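Local coordinates for membrane lipoprotein family protein (Aeropyrum pernix, PDB 4PEV) that binds adenosine and probably serves as the solute-binding lipoprotein of an ABC transporter that takes up nucleosides, at residues T227-E241 and V254-E268. Numbering follows the deposited sequence.
Sequences TGRFDDPTLGKTTAE and VAGLTHVGMFNAVKE. With ADN (adenosine), chain F.
Helices 233-241 and 258-268 pack closely through Gly236 and Gly261, and the loops before them meet at the adenosine pocket. The helix axes approach to 6.0 Å and cross at -44°. Two glycines make this possible, since a side chain on either would run into the other helix. Backbone atoms meet there instead: Gly261 CA lies 3.2 Å from Pro233 O, and Gly236 CA 3.4 Å from Thr258 O, both as CA-H...O contacts. Farther along, Ala240 CB meets Ala265 CB at 3.5 Å. Lys237 sits as a knob among Gly261, Asn264, Ala265 and Glu268. Its chain bends near the end, and NZ makes a long salt bridge to Glu268 OE1 (3.6 Å). Both helices follow parallel strands, 222-226 and 248-254, of one α/β lobe of a periplasmic-binding-protein fold, with the pocket at the strand ends. Here Thr258 ties the loops together. Its OG1 lies anti to its own carbonyl carbon (chi1 -52°) and donates to Arg229 O at 2.9 Å, from above the carbonyl plane. Its methyl CG2 packs against Asp232 O and Gly236 CA. At the ligand, the adenine lies over one face of the Phe230 ring, with ADN C4 3.4 Å above the ring plane, while the ring edge meets Ala255 C. An alanine at Phe230 is likely to leave one adenine face without its aromatic partner and open a gap beside Ala255. Gly256 N donates to ADN O5' at 2.7 Å, and Asp282, Asp142 and Lys299 also hydrogen-bond the nucleoside.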
ATOM      1  N   THR C 227      -4.068   6.506  12.497  1.00 27.01           N
ATOM      2  CA  THR C 227      -4.899   5.841  13.496  1.00 27.86           C
ATOM      3  C   THR C 227      -4.028   5.114  14.506  1.00 28.50           C
ATOM      4  O   THR C 227      -4.436   4.909  15.645  1.00 29.55           O
ATOM      5  CB  THR C 227      -5.799   4.767  12.873  1.00 27.51           C
ATOM      6  OG1 THR C 227      -4.977   3.724  12.326  1.00 27.58           O
ATOM      7  CG2 THR C 227      -6.691   5.364  11.803  1.00 27.59           C
ATOM      8  N   GLY C 228      -2.851   4.688  14.070  1.00 29.35           N
ATOM      9  CA  GLY C 228      -1.889   4.051  14.956  1.00 31.50           C
ATOM     10  C   GLY C 228      -1.944   2.535  14.931  1.00 33.27           C
ATOM     11  O   GLY C 228      -1.113   1.862  15.545  1.00 34.01           O
ATOM     12  N   ARG C 229      -2.922   1.985  14.228  1.00 35.39           N
ATOM     13  CA  ARG C 229      -3.091   0.549  14.180  1.00 35.51           C
ATOM     14  C   ARG C 229      -3.284   0.132  12.725  1.00 33.78           C
ATOM     15  O   ARG C 229      -3.699   0.939  11.898  1.00 33.30           O
ATOM     16  CB  ARG C 229      -4.248   0.154  15.115  1.00 39.30           C
ATOM     17  CG  ARG C 229      -3.839   0.254  16.597  1.00 43.23           C
ATOM     18  CD  ARG C 229      -4.948   0.118  17.645  1.00 46.97           C
ATOM     19  NE  ARG C 229      -5.721  -1.125  17.528  1.00 51.89           N
ATOM     20  CZ  ARG C 229      -5.275  -2.351  17.823  1.00 53.29           C
ATOM     21  NH1 ARG C 229      -4.041  -2.543  18.272  1.00 57.99           N
ATOM     22  NH2 ARG C 229      -6.073  -3.405  17.666  1.00 52.44           N
ATOM     23  N   PHE C 230      -2.907  -1.100  12.402  1.00 32.98           N
ATOM     24  CA  PHE C 230      -3.148  -1.680  11.069  1.00 31.45           C
ATOM     25  C   PHE C 230      -4.253  -2.729  11.074  1.00 31.25           C
ATOM     26  O   PHE C 230      -4.630  -3.232  10.027  1.00 31.48           O
ATOM     27  CB  PHE C 230      -1.897  -2.356  10.552  1.00 31.32           C
ATOM     28  CG  PHE C 230      -0.904  -1.419   9.958  1.00 32.34           C
ATOM     29  CD1 PHE C 230      -1.229  -0.670   8.838  1.00 32.52           C
ATOM     30  CD2 PHE C 230       0.384  -1.317  10.486  1.00 31.88           C
ATOM     31  CE1 PHE C 230      -0.299   0.186   8.269  1.00 32.10           C
ATOM     32  CE2 PHE C 230       1.308  -0.459   9.924  1.00 31.43           C
ATOM     33  CZ  PHE C 230       0.968   0.290   8.812  1.00 31.14           C
ATOM     34  N   ASP C 231      -4.788  -3.032  12.248  1.00 31.91           N
ATOM     35  CA  ASP C 231      -5.734  -4.130  12.416  1.00 33.05           C
ATOM     36  C   ASP C 231      -7.025  -3.717  13.156  1.00 33.13           C
ATOM     37  O   ASP C 231      -7.634  -4.545  13.807  1.00 33.17           O
ATOM     38  CB  ASP C 231      -5.037  -5.244  13.194  1.00 33.42           C
ATOM     39  CG  ASP C 231      -4.574  -4.794  14.594  1.00 33.92           C
ATOM     40  OD1 ASP C 231      -4.439  -3.571  14.865  1.00 33.27           O
ATOM     41  OD2 ASP C 231      -4.331  -5.686  15.430  1.00 35.78           O
ATOM     42  N   ASP C 232      -7.442  -2.456  13.062  1.00 32.46           N
ATOM     43  CA  ASP C 232      -8.630  -1.998  13.775  1.00 32.16           C
ATOM     44  C   ASP C 232      -9.656  -1.331  12.823  1.00 29.89           C
ATOM     45  O   ASP C 232      -9.740  -0.111  12.752  1.00 31.16           O
ATOM     46  CB  ASP C 232      -8.205  -1.061  14.917  1.00 33.25           C
ATOM     47  CG  ASP C 232      -9.305  -0.858  15.976  1.00 35.35           C
ATOM     48  OD1 ASP C 232     -10.500  -1.125  15.694  1.00 38.35           O
ATOM     49  OD2 ASP C 232      -8.971  -0.410  17.097  1.00 35.33           O
ATOM     50  N   PRO C 233     -10.440  -2.134  12.095  1.00 26.87           N
ATOM     51  CA  PRO C 233     -11.500  -1.608  11.220  1.00 27.06           C
ATOM     52  C   PRO C 233     -12.491  -0.624  11.868  1.00 27.74           C
ATOM     53  O   PRO C 233     -12.946   0.299  11.220  1.00 27.96           O
ATOM     54  CB  PRO C 233     -12.251  -2.871  10.780  1.00 26.14           C
ATOM     55  CG  PRO C 233     -11.252  -3.966  10.862  1.00 26.10           C
ATOM     56  CD  PRO C 233     -10.245  -3.584  11.917  1.00 26.61           C
ATOM     57  N   THR C 234     -12.843  -0.837  13.125  1.00 29.70           N
ATOM     58  CA  THR C 234     -13.797   0.031  13.807  1.00 31.29           C
ATOM     59  C   THR C 234     -13.223   1.421  13.988  1.00 30.79           C
ATOM     60  O   THR C 234     -13.918   2.416  13.794  1.00 30.95           O
ATOM     61  CB  THR C 234     -14.152  -0.520  15.205  1.00 33.22           C
ATOM     62  OG1 THR C 234     -14.457  -1.917  15.099  1.00 34.77           O
ATOM     63  CG2 THR C 234     -15.349   0.225  15.802  1.00 33.13           C
ATOM     64  N   LEU C 235     -11.959   1.474  14.392  1.00 30.02           N
ATOM     65  CA  LEU C 235     -11.235   2.734  14.516  1.00 30.34           C
ATOM     66  C   LEU C 235     -11.055   3.395  13.143  1.00 29.75           C
ATOM     67  O   LEU C 235     -11.072   4.616  13.025  1.00 30.22           O
ATOM     68  CB  LEU C 235      -9.868   2.487  15.178  1.00 30.91           C
ATOM     69  CG  LEU C 235      -8.917   3.679  15.342  1.00 30.58           C
ATOM     70  CD1 LEU C 235      -9.579   4.798  16.127  1.00 30.18           C
ATOM     71  CD2 LEU C 235      -7.618   3.233  16.000  1.00 30.93           C
ATOM     72  N   GLY C 236     -10.872   2.580  12.112  1.00 29.50           N
ATOM     73  CA  GLY C 236     -10.827   3.073  10.745  1.00 30.06           C
ATOM     74  C   GLY C 236     -12.117   3.753  10.318  1.00 30.29           C
ATOM     75  O   GLY C 236     -12.075   4.765   9.631  1.00 29.58           O
ATOM     76  N   LYS C 237     -13.256   3.202  10.732  1.00 31.40           N
ATOM     77  CA  LYS C 237     -14.562   3.770  10.406  1.00 32.61           C
ATOM     78  C   LYS C 237     -14.823   5.075  11.159  1.00 31.81           C
ATOM     79  O   LYS C 237     -15.247   6.044  10.549  1.00 32.55           O
ATOM     80  CB  LYS C 237     -15.682   2.761  10.679  1.00 35.23           C
ATOM     81  CG  LYS C 237     -17.020   3.159  10.059  1.00 39.39           C
ATOM     82  CD  LYS C 237     -18.201   2.285  10.499  1.00 42.31           C
ATOM     83  CE  LYS C 237     -18.025   0.829  10.073  1.00 46.83           C
ATOM     84  NZ  LYS C 237     -19.300   0.239   9.546  1.00 49.14           N
ATOM     85  N   THR C 238     -14.574   5.111  12.469  1.00 31.17           N
ATOM     86  CA  THR C 238     -14.815   6.339  13.244  1.00 31.24           C
ATOM     87  C   THR C 238     -13.917   7.464  12.767  1.00 30.64           C
ATOM     88  O   THR C 238     -14.358   8.608  12.671  1.00 32.61           O
ATOM     89  CB  THR C 238     -14.604   6.186  14.769  1.00 31.03           C
ATOM     90  OG1 THR C 238     -13.251   5.799  15.039  1.00 33.97           O
ATOM     91  CG2 THR C 238     -15.550   5.171  15.354  1.00 30.38           C
ATOM     92  N   THR C 239     -12.660   7.152  12.478  1.00 29.48           N
ATOM     93  CA  THR C 239     -11.756   8.162  11.950  1.00 29.83           C
ATOM     94  C   THR C 239     -12.352   8.797  10.697  1.00 30.46           C
ATOM     95  O   THR C 239     -12.405  10.020  10.595  1.00 31.90           O
ATOM     96  CB  THR C 239     -10.370   7.591  11.599  1.00 29.50           C
ATOM     97  OG1 THR C 239      -9.829   6.913  12.735  1.00 28.71           O
ATOM     98  CG2 THR C 239      -9.418   8.715  11.165  1.00 29.42           C
ATOM     99  N   ALA C 240     -12.816   7.951   9.773  1.00 30.91           N
ATOM    100  CA  ALA C 240     -13.399   8.391   8.502  1.00 30.67           C
ATOM    101  C   ALA C 240     -14.661   9.205   8.686  1.00 32.70           C
ATOM    102  O   ALA C 240     -14.857  10.175   7.972  1.00 34.13           O
ATOM    103  CB  ALA C 240     -13.684   7.206   7.598  1.00 29.42           C
ATOM    104  N   GLU C 241     -15.518   8.816   9.629  1.00 35.71           N
ATOM    105  CA  GLU C 241     -16.765   9.554   9.888  1.00 37.07           C
ATOM    106  C   GLU C 241     -16.517  10.969  10.385  1.00 36.78           C
ATOM    107  O   GLU C 241     -17.255  11.890  10.033  1.00 34.76           O
ATOM    108  CB  GLU C 241     -17.613   8.837  10.924  1.00 39.94           C
ATOM    109  CG  GLU C 241     -18.334   7.610  10.416  1.00 43.10           C
ATOM    110  CD  GLU C 241     -18.843   6.728  11.546  1.00 47.12           C
ATOM    111  OE1 GLU C 241     -18.674   7.090  12.738  1.00 48.46           O
ATOM    112  OE2 GLU C 241     -19.403   5.654  11.237  1.00 50.25           O
ATOM    113  N   VAL C 254      -4.578   3.865   3.556  1.00 27.36           N
ATOM    114  CA  VAL C 254      -3.175   3.517   3.772  1.00 27.81           C
ATOM    115  C   VAL C 254      -2.964   2.857   5.151  1.00 27.05           C
ATOM    116  O   VAL C 254      -1.987   3.132   5.847  1.00 26.61           O
ATOM    117  CB  VAL C 254      -2.250   4.752   3.625  1.00 28.50           C
ATOM    118  CG1 VAL C 254      -0.838   4.305   3.283  1.00 29.80           C
ATOM    119  CG2 VAL C 254      -2.753   5.703   2.550  1.00 28.88           C
ATOM    120  N   ALA C 255      -3.841   1.925   5.502  1.00 25.88           N
ATOM    121  CA  ALA C 255      -3.887   1.388   6.859  1.00 24.90           C
ATOM    122  C   ALA C 255      -4.190  -0.116   6.960  1.00 23.69           C
ATOM    123  O   ALA C 255      -4.738  -0.570   7.967  1.00 23.82           O
ATOM    124  CB  ALA C 255      -4.910   2.180   7.656  1.00 25.40           C
ATOM    125  N   GLY C 256      -3.817  -0.896   5.951  1.00 22.50           N
ATOM    126  CA  GLY C 256      -4.169  -2.321   5.929  1.00 22.40           C
ATOM    127  C   GLY C 256      -5.645  -2.591   6.239  1.00 22.14           C
ATOM    128  O   GLY C 256      -6.554  -1.952   5.692  1.00 21.70           O
ATOM    129  N   LEU C 257      -5.881  -3.521   7.147  1.00 21.80           N
ATOM    130  CA  LEU C 257      -7.231  -3.902   7.507  1.00 22.15           C
ATOM    131  C   LEU C 257      -8.014  -2.707   8.044  1.00 22.89           C
ATOM    132  O   LEU C 257      -9.234  -2.618   7.847  1.00 22.76           O
ATOM    133  CB  LEU C 257      -7.196  -5.022   8.567  1.00 21.82           C
ATOM    134  CG  LEU C 257      -8.549  -5.470   9.146  1.00 21.45           C
ATOM    135  CD1 LEU C 257      -9.511  -5.910   8.044  1.00 21.20           C
ATOM    136  CD2 LEU C 257      -8.377  -6.568  10.173  1.00 21.10           C
ATOM    137  N   THR C 258      -7.317  -1.811   8.738  1.00 23.07           N
ATOM    138  CA  THR C 258      -7.960  -0.673   9.371  1.00 24.19           C
ATOM    139  C   THR C 258      -8.831   0.089   8.392  1.00 23.93           C
ATOM    140  O   THR C 258      -9.941   0.475   8.726  1.00 23.59           O
ATOM    141  CB  THR C 258      -6.944   0.311  10.003  1.00 25.56           C
ATOM    142  OG1 THR C 258      -6.046  -0.395  10.869  1.00 25.66           O
ATOM    143  CG2 THR C 258      -7.657   1.398  10.811  1.00 25.49           C
ATOM    144  N   HIS C 259      -8.357   0.297   7.171  1.00 25.47           N
ATOM    145  CA  HIS C 259      -9.138   1.119   6.241  1.00 25.47           C
ATOM    146  C   HIS C 259     -10.237   0.361   5.520  1.00 25.42           C
ATOM    147  O   HIS C 259     -10.825   0.905   4.601  1.00 26.31           O
ATOM    148  CB  HIS C 259      -8.263   1.900   5.257  1.00 25.09           C
ATOM    149  CG  HIS C 259      -7.621   1.071   4.201  1.00 25.85           C
ATOM    150  ND1 HIS C 259      -6.341   0.597   4.320  1.00 26.08           N
ATOM    151  CD2 HIS C 259      -8.054   0.674   2.982  1.00 27.03           C
ATOM    152  CE1 HIS C 259      -6.009  -0.066   3.226  1.00 26.59           C
ATOM    153  NE2 HIS C 259      -7.032  -0.037   2.398  1.00 26.57           N
ATOM    154  N   VAL C 260     -10.525  -0.879   5.915  1.00 25.20           N
ATOM    155  CA  VAL C 260     -11.764  -1.495   5.468  1.00 25.46           C
ATOM    156  C   VAL C 260     -12.908  -0.776   6.166  1.00 26.15           C
ATOM    157  O   VAL C 260     -13.960  -0.579   5.579  1.00 28.87           O
ATOM    158  CB  VAL C 260     -11.824  -3.004   5.727  1.00 25.26           C
ATOM    159  CG1 VAL C 260     -13.252  -3.528   5.559  1.00 24.87           C
ATOM    160  CG2 VAL C 260     -10.876  -3.724   4.777  1.00 25.10           C
ATOM    161  N   GLY C 261     -12.699  -0.362   7.411  1.00 26.28           N
ATOM    162  CA  GLY C 261     -13.661   0.496   8.096  1.00 25.66           C
ATOM    163  C   GLY C 261     -13.846   1.794   7.344  1.00 25.74           C
ATOM    164  O   GLY C 261     -14.956   2.291   7.204  1.00 26.50           O
HETATM  165  N   MSE C 262     -12.757   2.354   6.851  1.00 25.25           N
HETATM  166  CA  MSE C 262     -12.855   3.550   6.039  1.00 26.20           C
HETATM  167  C   MSE C 262     -13.812   3.330   4.893  1.00 24.74           C
HETATM  168  O   MSE C 262     -14.692   4.144   4.664  1.00 23.46           O
HETATM  169  CB  MSE C 262     -11.466   3.897   5.522  1.00 27.34           C
HETATM  170  CG  MSE C 262     -11.422   5.249   4.841  1.00 28.66           C
HETATM  171 SE   MSE C 262      -9.813   5.295   3.710  1.00 31.90          SE
HETATM  172  CE  MSE C 262     -10.409   4.190   2.181  1.00 31.49           C
ATOM    173  N   PHE C 263     -13.641   2.223   4.171  1.00 24.56           N
ATOM    174  CA  PHE C 263     -14.502   1.879   3.046  1.00 24.30           C
ATOM    175  C   PHE C 263     -15.947   1.864   3.471  1.00 25.15           C
ATOM    176  O   PHE C 263     -16.818   2.367   2.756  1.00 25.82           O
ATOM    177  CB  PHE C 263     -14.206   0.488   2.506  1.00 24.00           C
ATOM    178  CG  PHE C 263     -12.914   0.365   1.757  1.00 24.20           C
ATOM    179  CD1 PHE C 263     -12.343   1.444   1.101  1.00 24.14           C
ATOM    180  CD2 PHE C 263     -12.300  -0.881   1.649  1.00 24.11           C
ATOM    181  CE1 PHE C 263     -11.158   1.287   0.396  1.00 24.80           C
ATOM    182  CE2 PHE C 263     -11.128  -1.046   0.934  1.00 23.94           C
ATOM    183  CZ  PHE C 263     -10.550   0.038   0.312  1.00 24.40           C
ATOM    184  N   ASN C 264     -16.207   1.269   4.626  1.00 25.35           N
ATOM    185  CA  ASN C 264     -17.570   1.175   5.110  1.00 26.39           C
ATOM    186  C   ASN C 264     -18.152   2.521   5.496  1.00 26.90           C
ATOM    187  O   ASN C 264     -19.335   2.727   5.347  1.00 27.74           O
ATOM    188  CB  ASN C 264     -17.666   0.176   6.247  1.00 26.68           C
ATOM    189  CG  ASN C 264     -17.365  -1.235   5.789  1.00 27.06           C
ATOM    190  OD1 ASN C 264     -17.660  -1.625   4.663  1.00 27.40           O
ATOM    191  ND2 ASN C 264     -16.772  -2.009   6.669  1.00 28.75           N
ATOM    192  N   ALA C 265     -17.319   3.443   5.949  1.00 28.25           N
ATOM    193  CA  ALA C 265     -17.774   4.781   6.300  1.00 29.03           C
ATOM    194  C   ALA C 265     -18.215   5.577   5.062  1.00 29.85           C
ATOM    195  O   ALA C 265     -19.210   6.331   5.112  1.00 28.96           O
ATOM    196  CB  ALA C 265     -16.674   5.522   7.041  1.00 29.42           C
ATOM    197  N   VAL C 266     -17.474   5.397   3.967  1.00 29.50           N
ATOM    198  CA  VAL C 266     -17.756   6.072   2.697  1.00 29.90           C
ATOM    199  C   VAL C 266     -19.012   5.470   2.046  1.00 30.71           C
ATOM    200  O   VAL C 266     -19.756   6.181   1.370  1.00 31.47           O
ATOM    201  CB  VAL C 266     -16.523   6.015   1.738  1.00 30.13           C
ATOM    202  CG1 VAL C 266     -16.802   6.677   0.392  1.00 29.89           C
ATOM    203  CG2 VAL C 266     -15.311   6.658   2.392  1.00 29.71           C
ATOM    204  N   LYS C 267     -19.266   4.177   2.259  1.00 32.16           N
ATOM    205  CA  LYS C 267     -20.516   3.555   1.780  1.00 33.41           C
ATOM    206  C   LYS C 267     -21.757   4.177   2.415  1.00 33.71           C
ATOM    207  O   LYS C 267     -22.746   4.454   1.740  1.00 32.92           O
ATOM    208  CB  LYS C 267     -20.542   2.059   2.079  1.00 34.92           C
ATOM    209  CG  LYS C 267     -19.553   1.236   1.278  1.00 38.01           C
ATOM    210  CD  LYS C 267     -20.038  -0.182   1.034  1.00 39.91           C
ATOM    211  CE  LYS C 267     -20.007  -1.029   2.295  1.00 42.42           C
ATOM    212  NZ  LYS C 267     -21.133  -2.013   2.282  1.00 44.62           N
ATOM    213  N   GLU C 268     -21.696   4.396   3.724  1.00 35.02           N
ATOM    214  CA  GLU C 268     -22.868   4.807   4.479  1.00 36.24           C
ATOM    215  C   GLU C 268     -23.085   6.282   4.169  1.00 34.56           C
ATOM    216  O   GLU C 268     -24.210   6.718   4.073  1.00 35.65           O
ATOM    217  CB  GLU C 268     -22.751   4.443   5.987  1.00 40.49           C
ATOM    218  CG  GLU C 268     -21.838   3.219   6.233  1.00 45.56           C
ATOM    219  CD  GLU C 268     -22.249   2.185   7.299  1.00 50.87           C
ATOM    220  OE1 GLU C 268     -21.894   0.985   7.102  1.00 51.46           O
ATOM    221  OE2 GLU C 268     -22.866   2.545   8.333  1.00 52.88           O
TER
HETATM  222  O5' ADN F 501      -2.143  -0.665   3.804  1.00 24.76           O
HETATM  223  C5' ADN F 501      -1.232   0.423   3.556  1.00 24.46           C
HETATM  224  C4' ADN F 501       0.233   0.150   3.910  1.00 25.00           C
HETATM  225  O4' ADN F 501       0.420  -0.041   5.314  1.00 25.17           O
HETATM  226  C3' ADN F 501       0.885  -1.077   3.279  1.00 25.42           C
HETATM  227  O3' ADN F 501       1.292  -0.841   1.926  1.00 24.73           O
HETATM  228  C2' ADN F 501       2.046  -1.346   4.230  1.00 25.15           C
HETATM  229  O2' ADN F 501       3.198  -0.536   3.960  1.00 24.87           O
HETATM  230  C1' ADN F 501       1.471  -0.969   5.569  1.00 25.20           C
HETATM  231  N9  ADN F 501       0.895  -2.143   6.253  1.00 26.41           N
HETATM  232  C8  ADN F 501      -0.316  -2.710   6.037  1.00 26.73           C
HETATM  233  N7  ADN F 501      -0.519  -3.770   6.864  1.00 27.31           N
HETATM  234  C5  ADN F 501       0.587  -3.872   7.631  1.00 28.16           C
HETATM  235  C6  ADN F 501       1.069  -4.757   8.713  1.00 28.08           C
HETATM  236  N6  ADN F 501       0.296  -5.772   9.142  1.00 28.70           N
HETATM  237  N1  ADN F 501       2.297  -4.526   9.240  1.00 28.31           N
HETATM  238  C2  ADN F 501       3.090  -3.520   8.812  1.00 27.77           C
HETATM  239  N3  ADN F 501       2.722  -2.681   7.836  1.00 28.04           N
HETATM  240  C4  ADN F 501       1.515  -2.804   7.219  1.00 27.80           C